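Local coordinates for tartrate dehydrogenase/decarboxylase (Pseudomonas putida, PDB 3FLK), which oxidises tartrate with NAD and a divalent metal ion, and also converts meso-tartrate to D-glycerate and oxidatively decarboxylates D-malate to pyruvate, at residues 15-20 against 290-296; 63-68 against 96-101; 108-112 against 128-132. The protein carries 1 engineered substitution. All blocks are in the same frame, centred on the assembly; numbering follows the deposited sequence.

Contact 1 (15-20 against 290-296). With NAI (1,4-dihydronicotinamide adenine dinucleotide), chain F.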
loop_
_atom_site.group_PDB
_atom_site.type_symbol
_atom_site.label_atom_id
_atom_site.label_comp_id
_atom_site.label_asym_id
_atom_site.label_seq_id
_atom_site.Cartn_x
_atom_site.Cartn_y
_atom_site.Cartn_z
ATOM N N GLY A 15 -21.771 -4.183 -12.769
ATOM C CA GLY A 15 -20.677 -4.720 -13.579
ATOM C C GLY A 15 -20.526 -6.224 -13.488
ATOM O O GLY A 15 -21.516 -6.952 -13.560
ATOM N N ILE A 16 -19.289 -6.687 -13.308
ATOM C CA ILE A 16 -18.997 -8.127 -13.294
ATOM C C ILE A 16 -19.630 -8.866 -12.111
ATOM O O ILE A 16 -19.648 -10.096 -12.088
ATOM C CB ILE A 16 -17.476 -8.446 -13.392
ATOM C CG1 ILE A 16 -16.730 -8.035 -12.113
ATOM C CG2 ILE A 16 -16.870 -7.813 -14.646
ATOM C CD1 ILE A 16 -15.399 -8.747 -11.932
ATOM N N GLY A 17 -20.150 -8.115 -11.139
ATOM C CA GLY A 17 -20.962 -8.698 -10.070
ATOM C C GLY A 17 -22.146 -9.452 -10.650
ATOM O O GLY A 17 -22.552 -10.485 -10.120
ATOM N N LEU A 18 -22.681 -8.936 -11.757
ATOM C CA LEU A 18 -23.785 -9.575 -12.478
ATOM C C LEU A 18 -23.335 -10.831 -13.230
ATOM O O LEU A 18 -24.138 -11.727 -13.483
ATOM C CB LEU A 18 -24.439 -8.581 -13.448
ATOM C CG LEU A 18 -25.155 -7.365 -12.845
ATOM C CD1 LEU A 18 -25.211 -6.211 -13.837
ATOM C CD2 LEU A 18 -26.554 -7.732 -12.366
ATOM N N GLU A 19 -22.052 -10.893 -13.577
ATOM C CA GLU A 19 -21.497 -12.044 -14.288
ATOM C C GLU A 19 -21.065 -13.167 -13.344
ATOM O O GLU A 19 -21.316 -14.343 -13.616
ATOM C CB GLU A 19 -20.323 -11.620 -15.180
ATOM C CG GLU A 19 -20.708 -10.689 -16.329
ATOM C CD GLU A 19 -19.512 -10.220 -17.151
ATOM O OE1 GLU A 19 -18.360 -10.358 -16.684
ATOM O OE2 GLU A 19 -19.724 -9.711 -18.272
ATOM N N VAL A 20 -20.419 -12.813 -12.235
ATOM C CA VAL A 20 -19.846 -13.830 -11.347
ATOM C C VAL A 20 -20.845 -14.441 -10.353
ATOM O O VAL A 20 -20.722 -15.616 -10.005
ATOM C CB VAL A 20 -18.548 -13.347 -10.623
ATOM C CG1 VAL A 20 -17.476 -12.956 -11.644
ATOM C CG2 VAL A 20 -18.832 -12.192 -9.656
ATOM N N ILE A 290 -13.923 -4.688 -18.122
ATOM C CA ILE A 290 -14.098 -6.053 -18.663
ATOM C C ILE A 290 -15.548 -6.559 -18.618
ATOM O O ILE A 290 -15.841 -7.657 -19.105
ATOM C CB ILE A 290 -13.154 -7.116 -18.005
ATOM C CG1 ILE A 290 -13.396 -7.223 -16.493
ATOM C CG2 ILE A 290 -11.684 -6.825 -18.337
ATOM C CD1 ILE A 290 -12.949 -8.546 -15.881
ATOM N N PHE A 291 -16.449 -5.768 -18.034
ATOM C CA PHE A 291 -17.863 -6.135 -17.997
ATOM C C PHE A 291 -18.414 -6.258 -19.414
ATOM O O PHE A 291 -18.180 -5.391 -20.257
ATOM C CB PHE A 291 -18.691 -5.128 -17.190
ATOM C CG PHE A 291 -20.178 -5.373 -17.253
ATOM C CD1 PHE A 291 -20.727 -6.545 -16.744
ATOM C CD2 PHE A 291 -21.026 -4.434 -17.827
ATOM C CE1 PHE A 291 -22.101 -6.776 -16.800
ATOM C CE2 PHE A 291 -22.401 -4.655 -17.889
ATOM C CZ PHE A 291 -22.938 -5.828 -17.375
ATOM N N GLY A 292 -19.129 -7.346 -19.671
ATOM C CA GLY A 292 -19.740 -7.563 -20.981
ATOM C C GLY A 292 -19.055 -8.602 -21.850
ATOM O O GLY A 292 -19.667 -9.122 -22.782
ATOM N N LYS A 293 -17.790 -8.908 -21.571
ATOM C CA LYS A 293 -17.102 -9.938 -22.357
ATOM C C LYS A 293 -17.003 -11.299 -21.679
ATOM O O LYS A 293 -16.332 -12.197 -22.188
ATOM C CB LYS A 293 -15.729 -9.483 -22.878
ATOM C CG LYS A 293 -14.862 -8.697 -21.931
ATOM C CD LYS A 293 -14.783 -7.252 -22.384
ATOM C CE LYS A 293 -13.346 -6.770 -22.404
ATOM N NZ LYS A 293 -13.208 -5.511 -23.196
ATOM N N ASN A 294 -17.682 -11.445 -20.544
ATOM C CA ASN A 294 -17.706 -12.699 -19.784
ATOM C C ASN A 294 -16.349 -13.408 -19.717
ATOM O O ASN A 294 -16.225 -14.587 -20.072
ATOM C CB ASN A 294 -18.797 -13.635 -20.320
ATOM C CG ASN A 294 -20.198 -13.099 -20.079
ATOM O OD1 ASN A 294 -20.682 -13.070 -18.944
ATOM N ND2 ASN A 294 -20.860 -12.682 -21.150
ATOM N N ILE A 295 -15.336 -12.668 -19.278
ATOM C CA ILE A 295 -14.006 -13.228 -19.023
ATOM C C ILE A 295 -13.608 -13.035 -17.559
ATOM O O ILE A 295 -12.526 -13.452 -17.144
ATOM C CB ILE A 295 -12.917 -12.625 -19.944
ATOM C CG1 ILE A 295 -12.895 -11.093 -19.832
ATOM C CG2 ILE A 295 -13.101 -13.113 -21.392
ATOM C CD1 ILE A 295 -11.620 -10.454 -20.335
ATOM N N ALA A 296 -14.492 -12.402 -16.789
ATOM C CA ALA A 296 -14.296 -12.227 -15.352
ATOM C C ALA A 296 -14.108 -13.572 -14.651
ATOM O O ALA A 296 -14.864 -14.513 -14.885
ATOM C CB ALA A 296 -15.470 -11.464 -14.741
HETATM P PA NAI F . -11.728 -3.638 -9.683
HETATM O O1A NAI F . -11.435 -4.696 -8.688
HETATM O O2A NAI F . -13.140 -3.648 -10.107
HETATM O O5B NAI F . -10.795 -3.853 -10.965
HETATM C C5B NAI F . -9.394 -3.703 -10.924
HETATM C C4B NAI F . -8.750 -4.479 -12.068
HETATM O O4B NAI F . -8.812 -5.868 -11.799
HETATM C C3B NAI F . -9.458 -4.244 -13.394
HETATM O O3B NAI F . -8.486 -4.138 -14.406
HETATM C C2B NAI F . -10.303 -5.488 -13.582
HETATM O O2B NAI F . -10.458 -5.832 -14.940
HETATM C C1B NAI F . -9.548 -6.551 -12.801
HETATM N N9A NAI F . -10.470 -7.525 -12.193
HETATM C C8A NAI F . -11.269 -7.333 -11.094
HETATM N N7A NAI F . -11.957 -8.473 -10.867
HETATM C C5A NAI F . -11.613 -9.385 -11.796
HETATM C C6A NAI F . -12.016 -10.699 -12.020
HETATM N N6A NAI F . -12.903 -11.278 -11.216
HETATM N N1A NAI F . -11.475 -11.398 -13.080
HETATM C C2A NAI F . -10.547 -10.807 -13.911
HETATM N N3A NAI F . -10.152 -9.504 -13.674
HETATM C C4A NAI F . -10.678 -8.803 -12.640
HETATM O O3 NAI F . -11.288 -2.233 -9.010
HETATM P PN NAI F . -11.276 -0.764 -9.679
HETATM O O1N NAI F . -11.075 -0.846 -11.141
HETATM O O2N NAI F . -10.304 0.030 -8.892
HETATM O O5D NAI F . -12.744 -0.204 -9.364
HETATM C C5D NAI F . -13.837 -0.422 -10.232
HETATM C C4D NAI F . -15.147 -0.107 -9.511
HETATM O O4D NAI F . -15.399 -1.083 -8.517
HETATM C C3D NAI F . -15.142 1.238 -8.796
HETATM O O3D NAI F . -16.416 1.809 -8.965
HETATM C C2D NAI F . -14.923 0.887 -7.335
HETATM O O2D NAI F . -15.506 1.825 -6.463
HETATM C C1D NAI F . -15.604 -0.471 -7.252
HETATM N N1N NAI F . -15.119 -1.369 -6.185
HETATM C C2N NAI F . -16.061 -1.961 -5.391
HETATM C C3N NAI F . -15.687 -2.838 -4.380
HETATM C C7N NAI F . -16.743 -3.673 -3.712
HETATM O O7N NAI F . -18.072 -3.620 -4.182
HETATM N N7N NAI F . -16.405 -4.449 -2.683
HETATM C C4N NAI F . -14.333 -3.111 -4.186
HETATM C C5N NAI F . -13.375 -2.508 -5.002
HETATM C C6N NAI F . -13.782 -1.633 -6.009
HETATM O O HOH W 1 -16.106 -10.171 -18.082
#

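Contact 2 (63-68 against 96-101). With OXL (oxalate ion), chain G.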
loop_
_atom_site.group_PDB
_atom_site.type_symbol
_atom_site.label_atom_id
_atom_site.label_comp_id
_atom_site.label_asym_id
_atom_site.label_seq_id
_atom_site.Cartn_x
_atom_site.Cartn_y
_atom_site.Cartn_z
ATOM N N TRP A 63 -34.122 -1.049 3.530
ATOM C CA TRP A 63 -33.195 -2.125 3.155
ATOM C C TRP A 63 -32.810 -3.025 4.336
ATOM O O TRP A 63 -32.728 -4.244 4.185
ATOM C CB TRP A 63 -31.939 -1.559 2.473
ATOM C CG TRP A 63 -31.090 -0.703 3.371
ATOM C CD1 TRP A 63 -31.166 0.651 3.524
ATOM C CD2 TRP A 63 -30.040 -1.147 4.242
ATOM N NE1 TRP A 63 -30.230 1.079 4.433
ATOM C CE2 TRP A 63 -29.527 -0.004 4.893
ATOM C CE3 TRP A 63 -29.483 -2.400 4.535
ATOM C CZ2 TRP A 63 -28.483 -0.075 5.818
ATOM C CZ3 TRP A 63 -28.449 -2.470 5.463
ATOM C CH2 TRP A 63 -27.958 -1.313 6.089
ATOM N N ALA A 64 -32.592 -2.417 5.504
ATOM C CA ALA A 64 -32.150 -3.139 6.698
ATOM C C ALA A 64 -33.244 -4.046 7.237
ATOM O O ALA A 64 -32.971 -5.160 7.682
ATOM C CB ALA A 64 -31.678 -2.165 7.778
ATOM N N GLU A 65 -34.478 -3.552 7.189
ATOM C CA GLU A 65 -35.663 -4.320 7.557
ATOM C C GLU A 65 -35.782 -5.568 6.678
ATOM O O GLU A 65 -36.086 -6.657 7.169
ATOM C CB GLU A 65 -36.906 -3.431 7.424
ATOM C CG GLU A 65 -38.245 -4.106 7.697
ATOM C CD GLU A 65 -39.417 -3.277 7.189
ATOM O OE1 GLU A 65 -39.752 -2.249 7.825
ATOM O OE2 GLU A 65 -40.004 -3.654 6.149
ATOM N N GLN A 66 -35.518 -5.403 5.384
ATOM C CA GLN A 66 -35.622 -6.501 4.422
ATOM C C GLN A 66 -34.524 -7.549 4.595
ATOM O O GLN A 66 -34.800 -8.749 4.574
ATOM C CB GLN A 66 -35.619 -5.968 2.987
ATOM C CG GLN A 66 -36.828 -5.110 2.631
ATOM C CD GLN A 66 -36.879 -4.745 1.159
ATOM O OE1 GLN A 66 -36.823 -5.615 0.288
ATOM N NE2 GLN A 66 -36.995 -3.454 0.875
ATOM N N LEU A 67 -33.286 -7.095 4.776
ATOM C CA LEU A 67 -32.141 -8.006 4.833
ATOM C C LEU A 67 -31.973 -8.732 6.169
ATOM O O LEU A 67 -31.325 -9.779 6.224
ATOM C CB LEU A 67 -30.846 -7.286 4.441
ATOM C CG LEU A 67 -30.736 -6.766 3.004
ATOM C CD1 LEU A 67 -29.363 -6.182 2.787
ATOM C CD2 LEU A 67 -31.024 -7.853 1.969
ATOM N N LYS A 68 -32.560 -8.186 7.234
ATOM C CA LYS A 68 -32.526 -8.840 8.548
ATOM C C LYS A 68 -33.337 -10.140 8.587
ATOM O O LYS A 68 -33.171 -10.955 9.498
ATOM C CB LYS A 68 -32.979 -7.884 9.656
ATOM C CG LYS A 68 -31.845 -7.052 10.246
ATOM C CD LYS A 68 -32.193 -6.513 11.632
ATOM C CE LYS A 68 -32.895 -5.163 11.567
ATOM N NZ LYS A 68 -31.957 -4.057 11.223
ATOM N N LYS A 96 -22.767 0.802 4.194
ATOM C CA LYS A 96 -23.931 0.730 5.083
ATOM C C LYS A 96 -24.164 -0.690 5.611
ATOM O O LYS A 96 -24.471 -0.865 6.791
ATOM C CB LYS A 96 -25.191 1.270 4.398
ATOM C CG LYS A 96 -25.253 2.791 4.334
ATOM C CD LYS A 96 -26.601 3.282 3.812
ATOM C CE LYS A 96 -26.672 4.801 3.845
ATOM N NZ LYS A 96 -27.921 5.325 3.226
ATOM N N PHE A 97 -24.020 -1.693 4.741
ATOM C CA PHE A 97 -24.077 -3.097 5.158
ATOM C C PHE A 97 -23.036 -3.383 6.240
ATOM O O PHE A 97 -23.358 -3.926 7.294
ATOM C CB PHE A 97 -23.818 -4.058 3.985
ATOM C CG PHE A 97 -24.881 -4.054 2.913
ATOM C CD1 PHE A 97 -26.197 -3.712 3.197
ATOM C CD2 PHE A 97 -24.558 -4.442 1.616
ATOM C CE1 PHE A 97 -27.168 -3.729 2.196
ATOM C CE2 PHE A 97 -25.522 -4.466 0.611
ATOM C CZ PHE A 97 -26.829 -4.111 0.902
ATOM N N ARG A 98 -21.787 -3.015 5.962
ATOM C CA ARG A 98 -20.667 -3.304 6.856
ATOM C C ARG A 98 -20.825 -2.652 8.227
ATOM O O ARG A 98 -20.550 -3.275 9.252
ATOM C CB ARG A 98 -19.344 -2.872 6.219
ATOM C CG ARG A 98 -18.891 -3.745 5.057
ATOM C CD ARG A 98 -17.639 -3.182 4.412
ATOM N NE ARG A 98 -17.073 -4.084 3.410
ATOM C CZ ARG A 98 -16.121 -3.743 2.543
ATOM N NH1 ARG A 98 -15.621 -2.513 2.543
ATOM N NH2 ARG A 98 -15.670 -4.633 1.666
ATOM N N ARG A 99 -21.286 -1.405 8.238
ATOM C CA ARG A 99 -21.334 -0.620 9.474
ATOM C C ARG A 99 -22.614 -0.825 10.277
ATOM O O ARG A 99 -22.560 -1.016 11.493
ATOM C CB ARG A 99 -21.054 0.858 9.185
ATOM C CG ARG A 99 -19.650 1.046 8.636
ATOM C CD ARG A 99 -19.260 2.483 8.360
ATOM N NE ARG A 99 -17.856 2.519 7.953
ATOM C CZ ARG A 99 -17.043 3.564 8.074
ATOM N NH1 ARG A 99 -17.474 4.709 8.588
ATOM N NH2 ARG A 99 -15.784 3.456 7.676
ATOM N N GLU A 100 -23.758 -0.817 9.597
ATOM C CA GLU A 100 -25.039 -0.982 10.287
ATOM C C GLU A 100 -25.330 -2.417 10.732
ATOM O O GLU A 100 -26.087 -2.628 11.679
ATOM C CB GLU A 100 -26.190 -0.393 9.470
ATOM C CG GLU A 100 -26.209 1.130 9.520
ATOM C CD GLU A 100 -27.295 1.753 8.670
ATOM O OE1 GLU A 100 -28.461 1.308 8.758
ATOM O OE2 GLU A 100 -26.981 2.708 7.928
ATOM N N PHE A 101 -24.723 -3.394 10.061
ATOM C CA PHE A 101 -24.801 -4.782 10.509
ATOM C C PHE A 101 -23.580 -5.172 11.340
ATOM O O PHE A 101 -23.367 -6.351 11.634
ATOM C CB PHE A 101 -25.001 -5.748 9.331
ATOM C CG PHE A 101 -26.375 -5.684 8.715
ATOM C CD1 PHE A 101 -27.458 -5.172 9.430
ATOM C CD2 PHE A 101 -26.591 -6.156 7.425
ATOM C CE1 PHE A 101 -28.729 -5.111 8.864
ATOM C CE2 PHE A 101 -27.863 -6.104 6.850
ATOM C CZ PHE A 101 -28.933 -5.580 7.573
HETATM C C1 OXL G . -12.482 -1.698 -1.307
HETATM C C2 OXL G . -12.556 -2.940 -0.533
HETATM O O1 OXL G . -11.592 -1.588 -2.187
HETATM O O2 OXL G . -13.422 -3.060 0.361
HETATM O O3 OXL G . -13.291 -0.774 -1.067
HETATM O O4 OXL G . -11.737 -3.854 -0.786
HETATM O O HOH W 2 -29.550 3.603 6.442
HETATM O O HOH W 3 -31.004 4.258 4.131
#

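Contact 3 (108-112 against 128-132). With OXL (oxalate ion), chain G; SO4 (sulfate ion), chain J.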
loop_
_atom_site.group_PDB
_atom_site.type_symbol
_atom_site.label_atom_id
_atom_site.label_comp_id
_atom_site.label_asym_id
_atom_site.label_seq_id
_atom_site.Cartn_x
_atom_site.Cartn_y
_atom_site.Cartn_z
ATOM N N ARG A 108 -9.888 -12.045 4.729
ATOM C CA ARG A 108 -9.489 -12.172 3.329
ATOM C C ARG A 108 -8.247 -13.064 3.181
ATOM O O ARG A 108 -7.117 -12.589 3.337
ATOM C CB ARG A 108 -9.260 -10.778 2.717
ATOM C CG ARG A 108 -10.527 -9.931 2.639
ATOM C CD ARG A 108 -10.265 -8.486 2.221
ATOM N NE ARG A 108 -11.511 -7.803 1.874
ATOM C CZ ARG A 108 -11.594 -6.695 1.137
ATOM N NH1 ARG A 108 -10.502 -6.118 0.654
ATOM N NH2 ARG A 108 -12.782 -6.164 0.878
ATOM N N PRO A 109 -8.453 -14.368 2.894
ATOM C CA PRO A 109 -7.322 -15.287 2.721
ATOM C C PRO A 109 -6.536 -15.065 1.429
ATOM O O PRO A 109 -7.108 -14.704 0.397
ATOM C CB PRO A 109 -7.983 -16.671 2.714
ATOM C CG PRO A 109 -9.379 -16.425 2.267
ATOM C CD PRO A 109 -9.752 -15.049 2.744
ATOM N N VAL A 110 -5.226 -15.278 1.510
ATOM C CA VAL A 110 -4.325 -15.144 0.373
ATOM C C VAL A 110 -3.584 -16.469 0.206
ATOM O O VAL A 110 -2.953 -16.953 1.148
ATOM C CB VAL A 110 -3.322 -13.976 0.571
ATOM C CG1 VAL A 110 -2.354 -13.885 -0.592
ATOM C CG2 VAL A 110 -4.057 -12.651 0.754
ATOM N N ARG A 111 -3.663 -17.053 -0.986
ATOM C CA ARG A 111 -3.091 -18.376 -1.230
ATOM C C ARG A 111 -2.624 -18.559 -2.670
ATOM O O ARG A 111 -3.335 -18.207 -3.612
ATOM C CB ARG A 111 -4.118 -19.457 -0.881
ATOM C CG ARG A 111 -3.576 -20.887 -0.826
ATOM C CD ARG A 111 -4.599 -21.815 -0.188
ATOM N NE ARG A 111 -5.095 -21.261 1.072
ATOM C CZ ARG A 111 -6.315 -21.456 1.564
ATOM N NH1 ARG A 111 -7.196 -22.198 0.910
ATOM N NH2 ARG A 111 -6.656 -20.891 2.714
ATOM N N LEU A 112 -1.424 -19.111 -2.826
ATOM C CA LEU A 112 -0.933 -19.536 -4.134
ATOM C C LEU A 112 -1.265 -21.011 -4.344
ATOM O O LEU A 112 -0.801 -21.875 -3.593
ATOM C CB LEU A 112 0.577 -19.291 -4.257
ATOM C CG LEU A 112 1.349 -19.832 -5.468
ATOM C CD1 LEU A 112 0.962 -19.129 -6.769
ATOM C CD2 LEU A 112 2.843 -19.708 -5.221
ATOM N N ILE A 128 3.181 -18.669 -0.147
ATOM C CA ILE A 128 2.124 -17.664 -0.017
ATOM C C ILE A 128 0.853 -18.315 0.525
ATOM O O ILE A 128 0.057 -18.876 -0.228
ATOM C CB ILE A 128 1.849 -16.911 -1.352
ATOM C CG1 ILE A 128 3.151 -16.355 -1.948
ATOM C CG2 ILE A 128 0.839 -15.781 -1.135
ATOM C CD1 ILE A 128 3.034 -15.859 -3.389
ATOM N N ASP A 129 0.689 -18.256 1.845
ATOM C CA ASP A 129 -0.478 -18.818 2.514
ATOM C C ASP A 129 -0.723 -18.076 3.822
ATOM O O ASP A 129 -0.208 -18.456 4.878
ATOM C CB ASP A 129 -0.295 -20.321 2.765
ATOM C CG ASP A 129 -1.620 -21.062 2.939
ATOM O OD1 ASP A 129 -2.668 -20.417 3.176
ATOM O OD2 ASP A 129 -1.610 -22.310 2.837
ATOM N N PHE A 130 -1.500 -17.000 3.741
ATOM C CA PHE A 130 -1.817 -16.206 4.923
ATOM C C PHE A 130 -3.226 -15.618 4.883
ATOM O O PHE A 130 -3.941 -15.758 3.886
ATOM C CB PHE A 130 -0.741 -15.133 5.188
ATOM C CG PHE A 130 -0.569 -14.131 4.075
ATOM C CD1 PHE A 130 -1.345 -12.975 4.033
ATOM C CD2 PHE A 130 0.398 -14.324 3.091
ATOM C CE1 PHE A 130 -1.180 -12.040 3.015
ATOM C CE2 PHE A 130 0.576 -13.394 2.068
ATOM C CZ PHE A 130 -0.217 -12.249 2.030
ATOM N N VAL A 131 -3.623 -14.980 5.981
ATOM C CA VAL A 131 -4.944 -14.380 6.085
ATOM C C VAL A 131 -4.850 -12.929 6.567
ATOM O O VAL A 131 -4.180 -12.627 7.560
ATOM C CB VAL A 131 -5.905 -15.242 6.965
ATOM C CG1 VAL A 131 -5.344 -15.459 8.369
ATOM C CG2 VAL A 131 -7.305 -14.635 7.025
ATOM N N VAL A 132 -5.505 -12.037 5.829
ATOM C CA VAL A 132 -5.622 -10.643 6.233
ATOM C C VAL A 132 -6.889 -10.475 7.064
ATOM O O VAL A 132 -7.981 -10.844 6.632
ATOM C CB VAL A 132 -5.633 -9.690 5.011
ATOM C CG1 VAL A 132 -5.885 -8.240 5.439
ATOM C CG2 VAL A 132 -4.325 -9.807 4.236
HETATM C C1 OXL G . -12.482 -1.698 -1.307
HETATM C C2 OXL G . -12.556 -2.940 -0.533
HETATM O O1 OXL G . -11.592 -1.588 -2.187
HETATM O O2 OXL G . -13.422 -3.060 0.361
HETATM O O3 OXL G . -13.291 -0.774 -1.067
HETATM O O4 OXL G . -11.737 -3.854 -0.786
HETATM S S SO4 J . -10.318 -21.634 3.270
HETATM O O1 SO4 J . -9.541 -20.414 3.466
HETATM O O2 SO4 J . -10.651 -22.213 4.568
HETATM O O3 SO4 J . -11.551 -21.330 2.551
HETATM O O4 SO4 J . -9.523 -22.592 2.505
HETATM O O HOH W 4 -4.742 -18.529 3.495
HETATM O O HOH W 5 0.812 -21.453 -1.194
#

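Contact 1 (15-20 against 290-296)
Glu-19 reaches from the first turn of helix 17-35 into the loop 290-296, which opens with a type II beta turn from Ile-290 to Lys-293, and the two segments together build part of the NADH pocket. This is a worked example of one carboxylate tying a helix to a loop. The chain leaves CB with CG anti to the carbonyl carbon (chi1 -65°) and runs on extended, so that CB, CG and CD all pass Asn-294 OD1, with Glu-19 CG nearest to it at 3.5 Å; that amide oxygen takes its hydrogen bond from Gln-350. At the tip the two oxygens divide the work. Glu-19 OE2 accepts the N-H of Gly-292 at 2.8 Å, on its syn side and 32° out of the carboxylate plane. Glu-19 OE1 lies 3.7 Å from Ala-296 CB and turns to a water. The carboxylate is thus held by a backbone N-H at one oxygen and a water at the other.

Beside it, Gly-15 CA sits over one face of the Phe-291 ring in a CH-pi contact, 3.9 Å from the centroid, while Leu-18 brushes the ring obliquely. Ile-16 packs its CB on Ala-296 CB and its CG2 on Ile-290 CG1; its other branch carries Ile-16 CD1 to 3.6 Å from N7A of the adenine. Ile-290 and Ala-296 also touch the nucleotide, so the same apolar cluster joins helix and loop and lines the adenosine end of the pocket. The bound water completes the link: it donates to Glu-19 OE1 and to Ile-290 O, and accepts Ile-295 N at 2.9 Å.

Contact 2 (63-68 against 96-101)
An aromatic cluster of Trp-63, Phe-97 and Phe-101 joins the short helix 63-67 to the end of helix 94-100. The helix segments cross at -76° with their axes 11.9 Å apart, a separation that shows how large rings can bridge helices whose backbones stay well apart. Trp-63 holds CG between its backbone N and carbonyl carbon (chi1 65°), which carries the indole across to the second helix. Phe-97 directs its edge at the indole face in an offset edge-to-face pair, with the ring centroids of Trp-63 and Phe-97 5.3 Å apart and planes at 65°. Phe-101 meets the same six-membered ring obliquely, Trp-63 CZ3 lying 3.8 Å from Phe-101 CZ. Leu-67 serves both phenylalanines: its CD1 approaches Phe-97 CE1, and its CB lies at the edge of Phe-101.

Polar groups flank the indole. Glu-100 brings its carboxylate to the benzo end, OE1 of Glu-100 being 3.2 Å from Trp-63 CZ2, and one water accepts from Trp-63 NE1 and donates to Glu-100 OE2. A second water accepts from NE1 and, weakly, from Lys-96 NZ.

Arg-98 leaves the helix in another direction. Its NH1 and NH2 both donate to oxalate O2, Arg-98 NH2 at 3.0 Å, in an edge-on grip of one oxygen, while Glu-281 forms a salt bridge with NH2 and Asn-269 a hydrogen bond with NE. Beneath the cluster lies the large sheet: Leu-67 rests on strands 6-13 and 72-77, Phe-97 on Ile-11 of the former and Phe-101 on Ile-73 of the latter.

Contact 3 (108-112 against 128-132)
Ile-128 and Leu-112 open an antiparallel pairing of strands 105-111 and 129-135, neighbours within the mixed sheet of the isocitrate and isopropylmalate dehydrogenase fold. Ile-128 O accepts Leu-112 N at 3.0 Å and a proton from a water that also donates to Leu-112 O, while its side chain packs through CB on Leu-112 and through CG2 on Val-110 CG1.

Next, Asp-129 stands side by side with Arg-111 on the sheet face shared with Pro-109. Their salt bridge is weak: Arg-111 NE lies 3.3 Å from Asp-129 OD1, with guanidinium and carboxylate planes 53° apart. The arginine bends at chi3, and its NH1 and NH2 turn their edge to a sulfate, probably from the crystallisation liquor; Arg-111 NH1 donates to sulfate O4 at 2.8 Å. Trp-303 and His-323 bind the same ion.

Phe-130 faces the other way. It forms a hydrogen-bonded pair with Val-110, whose N donates to Phe-130 O at 2.7 Å. With chi1 at 61°, the ring folds alongside its neighbour, and Val-110 CB lies over one face, 3.9 Å from the Phe-130 centroid. The ring also meets Phe-231.

Val-131 and Pro-109 form a non-hydrogen-bonded pair; the Val-131 backbone bonds on its other side to Asp-239 and Val-241, extending the sheet.

Val-132 closes the walk in a hydrogen-bonded pair with Arg-108, whose side chain enters the oxalate pocket. That side chain runs extended to its guanidinium, placed by Asn-106 at NE and Ser-252 at NH1. Both terminal nitrogens clasp one end of the oxalate, Arg-108 NH1 donating to oxalate O4 at 3.0 Å.

The three contacts lie in one chain with centres 24 to 28 Å apart, and contacts 2 and 3 are both nested within the long loop closed by contact 1. Along the chain contact 2 closes before contact 3 opens, and helix 94-100 leads directly into strand 105-111. Contacts 2 and 3 lie on opposite sides of the chain's centre, yet they meet at the oxalate, where Arg-98 and Arg-108 come together with Arg-134 of the same chain and Lys-192 of the second subunit. Contact 1 stays about 12 Å from contact 2 and 13 Å from contact 3 at the nearest atoms, and serves the adenosine end of NADH. Cofactor and oxalate sites thus draw on segments widely spaced in sequence.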